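PDB 6GT9: putative sugar binding protein from Geobacillus stearothermophilus, which binds galactose in the cleft between its two lobes and probably reports sugar to a three-component sensing system linked to galactan utilization. Local coordinates for residues N42-W45 with R46-K50; D74-L77 with R78-K82; A166-Q169 with L170-R173; E268-E271 with M272-A276. All coordinates share one frame; numbering follows the deposited sequence.

Interaction 1: residues N42-W45 with R46-K50. With GAL (beta-D-galactopyranose), chain E.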
loop_
_atom_site.group_PDB
_atom_site.type_symbol
_atom_site.label_atom_id
_atom_site.label_comp_id
_atom_site.label_asym_id
_atom_site.label_seq_id
_atom_site.Cartn_x
_atom_site.Cartn_y
_atom_site.Cartn_z
ATOM N N ASN A 42 -8.581 5.192 6.191
ATOM C CA ASN A 42 -7.126 5.296 6.060
ATOM C C ASN A 42 -6.774 6.403 5.073
ATOM O O ASN A 42 -7.342 6.469 3.983
ATOM C CB ASN A 42 -6.537 3.967 5.592
ATOM C CG ASN A 42 -5.050 4.079 5.240
ATOM O OD1 ASN A 42 -4.691 4.309 4.092
ATOM N ND2 ASN A 42 -4.195 3.923 6.231
ATOM N N ASP A 43 -5.813 7.263 5.439
ATOM C CA ASP A 43 -5.535 8.458 4.632
ATOM C C ASP A 43 -5.100 8.119 3.211
ATOM O O ASP A 43 -5.429 8.843 2.260
ATOM C CB ASP A 43 -4.463 9.315 5.299
ATOM C CG ASP A 43 -4.975 10.012 6.550
ATOM O OD1 ASP A 43 -6.192 9.900 6.825
ATOM O OD2 ASP A 43 -4.169 10.675 7.232
ATOM N N TYR A 44 -4.314 7.062 3.048
ATOM C CA TYR A 44 -3.870 6.697 1.706
ATOM C C TYR A 44 -5.051 6.227 0.856
ATOM O O TYR A 44 -5.201 6.636 -0.305
ATOM C CB TYR A 44 -2.775 5.623 1.810
ATOM C CG TYR A 44 -2.385 4.948 0.493
ATOM C CD1 TYR A 44 -3.120 3.883 -0.002
ATOM C CD2 TYR A 44 -1.256 5.359 -0.228
ATOM C CE1 TYR A 44 -2.776 3.259 -1.195
ATOM C CE2 TYR A 44 -0.900 4.738 -1.418
ATOM C CZ TYR A 44 -1.668 3.686 -1.895
ATOM O OH TYR A 44 -1.345 3.042 -3.073
ATOM N N TRP A 45 -5.916 5.391 1.432
ATOM C CA TRP A 45 -7.067 4.884 0.687
ATOM C C TRP A 45 -8.083 5.975 0.365
ATOM O O TRP A 45 -8.807 5.870 -0.635
ATOM C CB TRP A 45 -7.700 3.723 1.461
ATOM C CG TRP A 45 -6.983 2.495 1.092
ATOM C CD1 TRP A 45 -6.005 1.877 1.791
ATOM C CD2 TRP A 45 -7.098 1.801 -0.146
ATOM N NE1 TRP A 45 -5.527 0.797 1.092
ATOM C CE2 TRP A 45 -6.174 0.736 -0.113
ATOM C CE3 TRP A 45 -7.916 1.953 -1.269
ATOM C CZ2 TRP A 45 -6.034 -0.166 -1.164
ATOM C CZ3 TRP A 45 -7.786 1.051 -2.310
ATOM C CH2 TRP A 45 -6.855 -0.001 -2.246
ATOM N N ARG A 46 -8.146 7.039 1.166
ATOM C CA ARG A 46 -9.012 8.153 0.790
ATOM C C ARG A 46 -8.461 8.892 -0.429
ATOM O O ARG A 46 -9.230 9.471 -1.204
ATOM C CB ARG A 46 -9.194 9.106 1.977
ATOM C CG ARG A 46 -10.092 8.580 3.097
ATOM C CD ARG A 46 -11.578 8.543 2.709
ATOM N NE ARG A 46 -12.442 8.281 3.861
ATOM C CZ ARG A 46 -13.746 8.006 3.791
ATOM N NH1 ARG A 46 -14.359 7.945 2.618
ATOM N NH2 ARG A 46 -14.443 7.791 4.905
ATOM N N LEU A 47 -7.140 8.888 -0.615
ATOM C CA LEU A 47 -6.568 9.432 -1.845
ATOM C C LEU A 47 -6.933 8.572 -3.045
ATOM O O LEU A 47 -7.252 9.099 -4.116
ATOM C CB LEU A 47 -5.047 9.537 -1.730
ATOM C CG LEU A 47 -4.484 10.712 -0.941
ATOM C CD1 LEU A 47 -2.945 10.710 -1.021
ATOM C CD2 LEU A 47 -5.052 12.021 -1.458
ATOM N N VAL A 48 -6.869 7.245 -2.891
ATOM C CA VAL A 48 -7.292 6.356 -3.967
ATOM C C VAL A 48 -8.747 6.626 -4.318
ATOM O O VAL A 48 -9.114 6.679 -5.496
ATOM C CB VAL A 48 -7.079 4.882 -3.577
ATOM C CG1 VAL A 48 -7.580 3.987 -4.669
ATOM C CG2 VAL A 48 -5.616 4.606 -3.272
ATOM N N GLU A 49 -9.584 6.834 -3.299
ATOM C CA GLU A 49 -11.006 7.103 -3.537
ATOM C C GLU A 49 -11.197 8.412 -4.286
ATOM O O GLU A 49 -12.112 8.532 -5.107
ATOM C CB GLU A 49 -11.785 7.139 -2.215
ATOM C CG GLU A 49 -13.279 7.427 -2.408
ATOM C CD GLU A 49 -13.993 7.804 -1.135
ATOM O OE1 GLU A 49 -15.246 7.772 -1.129
ATOM O OE2 GLU A 49 -13.316 8.128 -0.142
ATOM N N LYS A 50 -10.350 9.410 -4.009
ATOM C CA LYS A 50 -10.429 10.663 -4.755
ATOM C C LYS A 50 -10.204 10.432 -6.245
ATOM O O LYS A 50 -10.933 10.980 -7.082
ATOM C CB LYS A 50 -9.416 11.670 -4.204
ATOM C CG LYS A 50 -10.024 12.574 -3.140
ATOM C CD LYS A 50 -9.004 13.508 -2.492
ATOM C CE LYS A 50 -9.649 14.285 -1.326
ATOM N NZ LYS A 50 -10.256 13.405 -0.264
HETATM C C1 GAL E . 0.131 1.975 1.624
HETATM C C2 GAL E . -0.522 0.779 0.961
HETATM C C3 GAL E . -2.039 0.748 1.219
HETATM C C4 GAL E . -2.315 0.777 2.713
HETATM C C5 GAL E . -1.579 1.933 3.368
HETATM C C6 GAL E . -1.673 1.901 4.896
HETATM O O1 GAL E . 1.525 1.950 1.386
HETATM O O2 GAL E . -0.319 0.805 -0.460
HETATM O O3 GAL E . -2.574 -0.452 0.751
HETATM O O4 GAL E . -1.903 -0.453 3.318
HETATM O O5 GAL E . -0.131 1.954 3.042
HETATM O O6 GAL E . -1.319 3.150 5.448
#
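V48 sets its two methyl groups against Y44 and W45, the aromatic pair one turn back on helix 43-59: CG2 lies 3.8 Å from CE1 of Y44, and CG1 3.8 Å from CZ3 of W45. Y44 carries this packing into the galactose pocket. Its CB is 4.2 Å from C5 of the sugar, and with CG anti to the backbone N (chi1 169°) one ring face is laid against the pyranose, whose C1 stands 3.9 Å above the ring plane, over its centre. CD1 comes 3.5 Å from galactose C3 and rests over a face of the W45 indole; further out, CE1 and CZ each lie 3.5 Å from galactose O2, and the hydroxyl ends in a weak hydrogen bond to D119. W45 NE1 comes close to galactose O3. The N-cap N42 accepts W45 N on OD1 at 3.1 Å and, weakly, Y44 N, while ND2 donates to galactose O6 at 3.1 Å, one amide serving helix and ligand. Within the beta-alpha-beta unit of strand 32-36, helix 43-59 and strand 62-65, W45 leans on Y65 and, with V48, on I118 of strand 115-118, whereas Y44, L47 and V48 meet P269 of helix 269-284.

Interaction 2: residues D74-L77 with R78-K82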
loop_
_atom_site.group_PDB
_atom_site.type_symbol
_atom_site.label_atom_id
_atom_site.label_comp_id
_atom_site.label_asym_id
_atom_site.label_seq_id
_atom_site.Cartn_x
_atom_site.Cartn_y
_atom_site.Cartn_z
ATOM N N ASP A 74 -11.434 -11.077 7.142
ATOM C CA ASP A 74 -12.790 -11.622 7.064
ATOM C C ASP A 74 -13.809 -10.544 6.742
ATOM O O ASP A 74 -14.715 -10.764 5.929
ATOM C CB ASP A 74 -13.167 -12.327 8.367
ATOM C CG ASP A 74 -12.398 -13.621 8.571
ATOM O OD1 ASP A 74 -11.932 -14.201 7.560
ATOM O OD2 ASP A 74 -12.250 -14.052 9.737
ATOM N N GLU A 75 -13.701 -9.377 7.381
ATOM C CA GLU A 75 -14.646 -8.302 7.083
ATOM C C GLU A 75 -14.512 -7.841 5.631
ATOM O O GLU A 75 -15.513 -7.584 4.946
ATOM C CB GLU A 75 -14.425 -7.144 8.055
ATOM C CG GLU A 75 -15.285 -5.918 7.818
ATOM C CD GLU A 75 -16.770 -6.148 8.061
ATOM O OE1 GLU A 75 -17.172 -7.242 8.541
ATOM O OE2 GLU A 75 -17.538 -5.204 7.768
ATOM N N HIS A 76 -13.273 -7.737 5.155
ATOM C CA HIS A 76 -12.995 -7.402 3.763
ATOM C C HIS A 76 -13.668 -8.388 2.818
ATOM O O HIS A 76 -14.315 -7.991 1.844
ATOM C CB HIS A 76 -11.476 -7.391 3.564
ATOM C CG HIS A 76 -11.000 -6.606 2.376
ATOM N ND1 HIS A 76 -9.819 -5.894 2.391
ATOM C CD2 HIS A 76 -11.520 -6.447 1.135
ATOM C CE1 HIS A 76 -9.642 -5.312 1.219
ATOM N NE2 HIS A 76 -10.655 -5.636 0.434
ATOM N N LEU A 77 -13.533 -9.664 3.094
ATOM C CA LEU A 77 -14.141 -10.653 2.270
ATOM C C LEU A 77 -15.662 -10.637 2.362
ATOM O O LEU A 77 -16.311 -10.966 1.435
ATOM C CB LEU A 77 -13.639 -12.029 2.578
ATOM C CG LEU A 77 -12.174 -12.263 2.346
ATOM C CD1 LEU A 77 -11.815 -13.635 2.834
ATOM C CD2 LEU A 77 -11.795 -12.075 0.891
ATOM N N ARG A 78 -16.217 -10.253 3.481
ATOM C CA ARG A 78 -17.674 -10.204 3.609
ATOM C C ARG A 78 -18.253 -9.078 2.765
ATOM O O ARG A 78 -19.326 -9.227 2.161
ATOM C CB ARG A 78 -18.065 -10.035 5.086
ATOM C CG ARG A 78 -19.555 -10.000 5.347
ATOM C CD ARG A 78 -19.843 -9.561 6.805
ATOM N NE ARG A 78 -19.540 -8.142 6.988
ATOM C CZ ARG A 78 -20.316 -7.157 6.536
ATOM N NH1 ARG A 78 -21.448 -7.436 5.890
ATOM N NH2 ARG A 78 -19.965 -5.890 6.733
ATOM N N ILE A 79 -17.545 -7.949 2.701
ATOM C CA ILE A 79 -17.989 -6.808 1.907
ATOM C C ILE A 79 -17.926 -7.130 0.422
ATOM O O ILE A 79 -18.818 -6.746 -0.350
ATOM C CB ILE A 79 -17.149 -5.572 2.266
ATOM C CG1 ILE A 79 -17.473 -5.132 3.702
ATOM C CG2 ILE A 79 -17.367 -4.458 1.255
ATOM C CD1 ILE A 79 -16.541 -4.084 4.234
ATOM N N LEU A 80 -16.890 -7.858 -0.003
ATOM C CA LEU A 80 -16.807 -8.283 -1.400
ATOM C C LEU A 80 -18.001 -9.144 -1.783
ATOM O O LEU A 80 -18.626 -8.931 -2.825
ATOM C CB LEU A 80 -15.512 -9.049 -1.656
ATOM C CG LEU A 80 -14.261 -8.178 -1.586
ATOM C CD1 LEU A 80 -13.005 -9.009 -1.769
ATOM C CD2 LEU A 80 -14.360 -7.096 -2.639
ATOM N N LYS A 81 -18.325 -10.136 -0.953
ATOM C CA LYS A 81 -19.448 -11.005 -1.286
ATOM C C LYS A 81 -20.770 -10.254 -1.234
ATOM O O LYS A 81 -21.665 -10.524 -2.044
ATOM C CB LYS A 81 -19.462 -12.206 -0.348
ATOM C CG LYS A 81 -18.179 -13.029 -0.439
ATOM C CD LYS A 81 -18.190 -14.164 0.564
ATOM C CE LYS A 81 -16.906 -14.963 0.520
ATOM N NZ LYS A 81 -17.037 -16.246 1.269
ATOM N N LYS A 82 -20.904 -9.303 -0.309
ATOM C CA LYS A 82 -22.140 -8.538 -0.216
ATOM C C LYS A 82 -22.367 -7.693 -1.463
ATOM O O LYS A 82 -23.497 -7.604 -1.967
ATOM C CB LYS A 82 -22.113 -7.656 1.033
ATOM C CG LYS A 82 -23.454 -7.056 1.379
ATOM C CD LYS A 82 -23.383 -6.357 2.721
ATOM C CE LYS A 82 -24.680 -5.644 2.993
ATOM N NZ LYS A 82 -25.816 -6.574 2.794
#
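E75 bends at chi2 (66°) and R78 bends at chi3 (71°), and these two bends bring a carboxylate and a guanidinium side by side, pointing the same way, three residues apart on helix 73-85. R78 then grips E75 side-on with two nitrogens, NE to OE1 at 3.0 Å and NH2 to OE2 at 2.7 Å. Both bonds are nearly straight, and both oxygens lie close to the guanidinium plane. The two flat groups are nevertheless turned 41° against each other: OE2 is met on its syn side but also well out of the carboxylate plane, OE1 from above that plane. Beside this clamp, CD1 of I79 comes within 3.8 Å of E75 OE2. With an alanine in place of E75, R78 NE and NH2 would probably be left without their mate and the guanidinium set free to turn.

Another flank of the helix faces inward. There L80 CD1 approaches H76 CD2 at 4.1 Å and L77 CD2 at 4.2 Å, while H76 NE2 is bonded to T93 OG1 and its ring meets F101 edge-to-face. The helix thus lies between sheet and neighbour: H76, I79 and L80 rest on V36 of strand 32-36, L80 also on I91 and T93 of strand 90-93, and L77, L80 and K81 touch helix 98-110.

Interaction 3: residues A166-Q169 with L170-R173; sequences AHQQ and LRVR. With GAL (beta-D-galactopyranose), chain E.
Four regular helical bonds tie A166-Q169 to L170-R173, among them R171 N to H167 O at 3.0 Å, and this one-turn spacing lets H167 and R171 reach the same sugar. R171 is extended from CG to NE and passes close over the carbonyl it bonds to, with CG 3.1 Å from H167 O. Its guanidinium then takes galactose with two nitrogens, NH1 to O1 at 2.9 Å and NH2 to O2 at 3.1 Å. Neither nitrogen is left to the ligand alone: NH1 also reaches T220 O, and NH2 reaches N135 OD1, bonds that fix how the flat group is turned. H167 places CG between the backbone N and the carbonyl carbon (chi1 59°), and from there NE2 is hydrogen-bonded to galactose O3 at 3.2 Å and, more weakly because longer, to O4, at which its N-H points more directly.

Helix 166-179 belongs to the beta-alpha-beta unit of strand 154-160, helix 166-179 and strand 185-192, in the second lobe of a periplasmic-binding-protein fold, and its N-terminal turn borders the cleft. Imidazole and guanidinium stand 72° apart, with H167 CD2 3.7 Å above the guanidinium plane, toward its rim, while NH2 comes at the edge of the imidazole. Q168 fills in behind: its NE2 sits 3.5 Å above the centre of the H167 ring. It lies 3.4 Å from R171 NH1, both being donors that cannot bond each other. The other end of this amide is anchored, OE1 accepting from G161 N and pairing with T220 OG1.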
loop_
_atom_site.group_PDB
_atom_site.type_symbol
_atom_site.label_atom_id
_atom_site.label_comp_id
_atom_site.label_asym_id
_atom_site.label_seq_id
_atom_site.Cartn_x
_atom_site.Cartn_y
_atom_site.Cartn_z
ATOM N N ALA A 166 -0.384 -9.288 0.995
ATOM C CA ALA A 166 0.510 -9.633 -0.098
ATOM C C ALA A 166 1.440 -8.480 -0.460
ATOM O O ALA A 166 2.620 -8.707 -0.737
ATOM C CB ALA A 166 -0.315 -10.078 -1.312
ATOM N N HIS A 167 0.939 -7.238 -0.481
ATOM C CA HIS A 167 1.809 -6.125 -0.871
ATOM C C HIS A 167 2.864 -5.851 0.191
ATOM O O HIS A 167 4.001 -5.487 -0.134
ATOM C CB HIS A 167 1.002 -4.854 -1.168
ATOM C CG HIS A 167 0.157 -4.346 -0.036
ATOM N ND1 HIS A 167 -0.431 -5.168 0.904
ATOM C CD2 HIS A 167 -0.284 -3.094 0.239
ATOM C CE1 HIS A 167 -1.167 -4.441 1.730
ATOM N NE2 HIS A 167 -1.098 -3.179 1.346
ATOM N N GLN A 168 2.504 -6.038 1.458
ATOM C CA GLN A 168 3.474 -5.907 2.541
ATOM C C GLN A 168 4.540 -6.985 2.447
ATOM O O GLN A 168 5.736 -6.700 2.586
ATOM C CB GLN A 168 2.752 -5.970 3.891
ATOM C CG GLN A 168 1.728 -4.862 4.061
ATOM C CD GLN A 168 2.362 -3.490 3.932
ATOM O OE1 GLN A 168 3.041 -3.025 4.846
ATOM N NE2 GLN A 168 2.165 -2.844 2.781
ATOM N N GLN A 169 4.126 -8.233 2.216
ATOM C CA GLN A 169 5.101 -9.311 2.066
ATOM C C GLN A 169 6.065 -9.019 0.929
ATOM O O GLN A 169 7.282 -9.225 1.061
ATOM C CB GLN A 169 4.384 -10.640 1.826
ATOM C CG GLN A 169 3.717 -11.245 3.057
ATOM C CD GLN A 169 2.813 -12.418 2.696
ATOM O OE1 GLN A 169 2.660 -12.760 1.524
ATOM N NE2 GLN A 169 2.205 -13.029 3.700
ATOM N N LEU A 170 5.546 -8.515 -0.192
ATOM C CA LEU A 170 6.405 -8.285 -1.347
ATOM C C LEU A 170 7.386 -7.139 -1.103
ATOM O O LEU A 170 8.541 -7.212 -1.537
ATOM C CB LEU A 170 5.551 -8.028 -2.594
ATOM C CG LEU A 170 4.825 -9.236 -3.199
ATOM C CD1 LEU A 170 3.883 -8.781 -4.321
ATOM C CD2 LEU A 170 5.812 -10.251 -3.752
ATOM N N ARG A 171 6.953 -6.079 -0.407
ATOM C CA ARG A 171 7.844 -4.946 -0.137
ATOM C C ARG A 171 8.930 -5.312 0.864
ATOM O O ARG A 171 10.053 -4.790 0.792
ATOM C CB ARG A 171 7.048 -3.749 0.381
ATOM C CG ARG A 171 6.059 -3.183 -0.625
ATOM C CD ARG A 171 5.063 -2.239 0.041
ATOM N NE ARG A 171 3.994 -1.904 -0.896
ATOM C CZ ARG A 171 3.012 -1.041 -0.666
ATOM N NH1 ARG A 171 2.930 -0.402 0.499
ATOM N NH2 ARG A 171 2.093 -0.842 -1.611
ATOM N N VAL A 172 8.607 -6.173 1.827
ATOM C CA VAL A 172 9.636 -6.698 2.717
ATOM C C VAL A 172 10.602 -7.578 1.937
ATOM O O VAL A 172 11.829 -7.440 2.048
ATOM C CB VAL A 172 8.997 -7.475 3.881
ATOM C CG1 VAL A 172 10.070 -8.184 4.690
ATOM C CG2 VAL A 172 8.155 -6.546 4.751
ATOM N N ARG A 173 10.059 -8.503 1.144
ATOM C CA ARG A 173 10.896 -9.486 0.466
ATOM C C ARG A 173 11.813 -8.830 -0.561
ATOM O O ARG A 173 12.977 -9.227 -0.700
ATOM C CB ARG A 173 10.013 -10.555 -0.181
ATOM C CG ARG A 173 10.794 -11.680 -0.841
ATOM C CD ARG A 173 11.659 -12.396 0.189
ATOM N NE ARG A 173 12.745 -13.138 -0.443
ATOM C CZ ARG A 173 12.616 -14.360 -0.954
ATOM N NH1 ARG A 173 11.440 -14.978 -0.914
ATOM N NH2 ARG A 173 13.661 -14.955 -1.517
HETATM C C1 GAL E . 0.131 1.975 1.624
HETATM C C2 GAL E . -0.522 0.779 0.961
HETATM C C3 GAL E . -2.039 0.748 1.219
HETATM C C4 GAL E . -2.315 0.777 2.713
HETATM C C5 GAL E . -1.579 1.933 3.368
HETATM C C6 GAL E . -1.673 1.901 4.896
HETATM O O1 GAL E . 1.525 1.950 1.386
HETATM O O2 GAL E . -0.319 0.805 -0.460
HETATM O O3 GAL E . -2.574 -0.452 0.751
HETATM O O4 GAL E . -1.903 -0.453 3.318
HETATM O O5 GAL E . -0.131 1.954 3.042
HETATM O O6 GAL E . -1.319 3.150 5.448
#

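Interaction 4: residues E268-E271 with M272-A276; sequences EPYE and MGYKA
E271 and K275 run side by side, one turn apart, in the opening turns of helix 269-284, which packs on the sheet of the first lobe in this periplasmic-binding-protein fold. E268 occupies the N-cap position, and P269 follows it in the first turn, where a proline costs no backbone bond because the helix asks no N-H of it. The next amides are satisfied in strict i to i+4 order: M272 N by E268 O, G273 N by P269 O, Y274 N by Y270 O, and K275 N by E271 O at 2.8 Å.

K275 NZ forms a long salt bridge to E271 OE2 at 3.5 Å. A water also bridges the pair, accepting from K275 NZ at 2.6 Å and giving only a weak bond to E271 OE2. Closer than the charged ends is K275 CE, 3.3 Å from OE2, so the lysine chain lies alongside the carboxylate. Cutting K275 back to an alanine would probably leave the E271 carboxylate without its counter-charge and the water without its stronger partner. Y274 finds its polar mate elsewhere, its OH bonding E58 OE1 on helix 43-59.

M272 turns inward, touching Y44, D119 and I118. Its CG stands between the backbone N and the carbonyl carbon (chi1 41°), 3.2 Å from P269 O; the bend at chi3 (105°) then folds CE back to 3.6 Å from E268 O.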
loop_
_atom_site.group_PDB
_atom_site.type_symbol
_atom_site.label_atom_id
_atom_site.label_comp_id
_atom_site.label_asym_id
_atom_site.label_seq_id
_atom_site.Cartn_x
_atom_site.Cartn_y
_atom_site.Cartn_z
ATOM N N GLU A 268 1.346 6.089 -6.513
ATOM C CA GLU A 268 0.393 6.973 -7.177
ATOM C C GLU A 268 -1.029 6.546 -6.828
ATOM O O GLU A 268 -1.751 6.014 -7.687
ATOM C CB GLU A 268 0.594 6.968 -8.693
ATOM C CG GLU A 268 2.011 7.300 -9.155
ATOM C CD GLU A 268 2.472 8.702 -8.771
ATOM O OE1 GLU A 268 1.635 9.540 -8.357
ATOM O OE2 GLU A 268 3.692 8.970 -8.904
ATOM N N PRO A 269 -1.466 6.772 -5.579
ATOM C CA PRO A 269 -2.812 6.306 -5.192
ATOM C C PRO A 269 -3.939 6.915 -6.008
ATOM O O PRO A 269 -4.862 6.191 -6.414
ATOM C CB PRO A 269 -2.907 6.697 -3.704
ATOM C CG PRO A 269 -1.756 7.672 -3.460
ATOM C CD PRO A 269 -0.706 7.284 -4.421
ATOM N N TYR A 270 -3.921 8.232 -6.222
ATOM C CA TYR A 270 -4.976 8.863 -7.010
ATOM C C TYR A 270 -5.054 8.237 -8.393
ATOM O O TYR A 270 -6.146 7.947 -8.900
ATOM C CB TYR A 270 -4.720 10.367 -7.121
ATOM C CG TYR A 270 -5.754 11.143 -7.922
ATOM C CD1 TYR A 270 -5.743 11.134 -9.315
ATOM C CD2 TYR A 270 -6.706 11.923 -7.282
ATOM C CE1 TYR A 270 -6.671 11.843 -10.036
ATOM C CE2 TYR A 270 -7.634 12.644 -7.998
ATOM C CZ TYR A 270 -7.612 12.601 -9.373
ATOM O OH TYR A 270 -8.539 13.317 -10.089
ATOM N N GLU A 271 -3.893 7.995 -9.001
ATOM C CA GLU A 271 -3.859 7.478 -10.361
ATOM C C GLU A 271 -4.352 6.036 -10.428
ATOM O O GLU A 271 -5.040 5.659 -11.389
ATOM C CB GLU A 271 -2.443 7.596 -10.920
ATOM C CG GLU A 271 -2.342 7.175 -12.393
ATOM C CD GLU A 271 -0.925 7.258 -12.931
ATOM O OE1 GLU A 271 0.035 7.263 -12.124
ATOM O OE2 GLU A 271 -0.772 7.317 -14.173
ATOM N N MET A 272 -4.031 5.199 -9.432
ATOM C CA MET A 272 -4.557 3.839 -9.529
ATOM C C MET A 272 -6.075 3.816 -9.353
ATOM O O MET A 272 -6.761 3.021 -10.009
ATOM C CB MET A 272 -3.855 2.874 -8.554
ATOM C CG MET A 272 -3.535 3.330 -7.160
ATOM S SD MET A 272 -2.529 2.084 -6.260
ATOM C CE MET A 272 -0.880 2.803 -6.258
ATOM N N GLY A 273 -6.626 4.700 -8.518
ATOM C CA GLY A 273 -8.076 4.768 -8.402
ATOM C C GLY A 273 -8.733 5.271 -9.675
ATOM O O GLY A 273 -9.737 4.710 -10.132
ATOM N N TYR A 274 -8.167 6.326 -10.271
ATOM C CA TYR A 274 -8.666 6.857 -11.540
ATOM C C TYR A 274 -8.561 5.819 -12.653
ATOM O O TYR A 274 -9.525 5.575 -13.392
ATOM C CB TYR A 274 -7.884 8.125 -11.903
ATOM C CG TYR A 274 -8.405 8.879 -13.109
ATOM C CD1 TYR A 274 -9.390 9.849 -12.966
ATOM C CD2 TYR A 274 -7.902 8.630 -14.394
ATOM C CE1 TYR A 274 -9.865 10.549 -14.053
ATOM C CE2 TYR A 274 -8.382 9.324 -15.494
ATOM C CZ TYR A 274 -9.366 10.276 -15.311
ATOM O OH TYR A 274 -9.853 10.982 -16.373
ATOM N N LYS A 275 -7.391 5.197 -12.793
ATOM C CA LYS A 275 -7.206 4.231 -13.872
ATOM C C LYS A 275 -8.004 2.956 -13.638
ATOM O O LYS A 275 -8.465 2.344 -14.600
ATOM C CB LYS A 275 -5.722 3.905 -14.042
ATOM C CG LYS A 275 -4.954 4.992 -14.762
ATOM C CD LYS A 275 -3.534 4.547 -15.074
ATOM C CE LYS A 275 -2.862 5.523 -16.040
ATOM N NZ LYS A 275 -1.599 4.958 -16.564
ATOM N N ALA A 276 -8.180 2.535 -12.383
ATOM C CA ALA A 276 -8.979 1.339 -12.132
ATOM C C ALA A 276 -10.425 1.528 -12.587
ATOM O O ALA A 276 -11.055 0.587 -13.073
ATOM C CB ALA A 276 -8.945 0.969 -10.652
HETATM O O HOH W 1 0.414 4.274 -15.128
#

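In the fold
Along the chain the four contacts follow one another, yet in space they divide between two lobes. Interactions 1, 2 and 4 decorate the parallel sheet of the first lobe; interaction 3 belongs to the second. Interactions 1 and 3 both touch galactose: their centres are about 20 Å apart, but their nearest atoms only about 5 Å, so the sugar is held by helix starts from both lobes. Interaction 4 returns to the first lobe and packs on interaction 1, centres about 10 Å apart, with Y44 meeting M272. Interaction 2, on the next helix of that sheet, does not touch the others; its centre lies about 19 Å from that of interaction 1, nearest atoms about 7 Å.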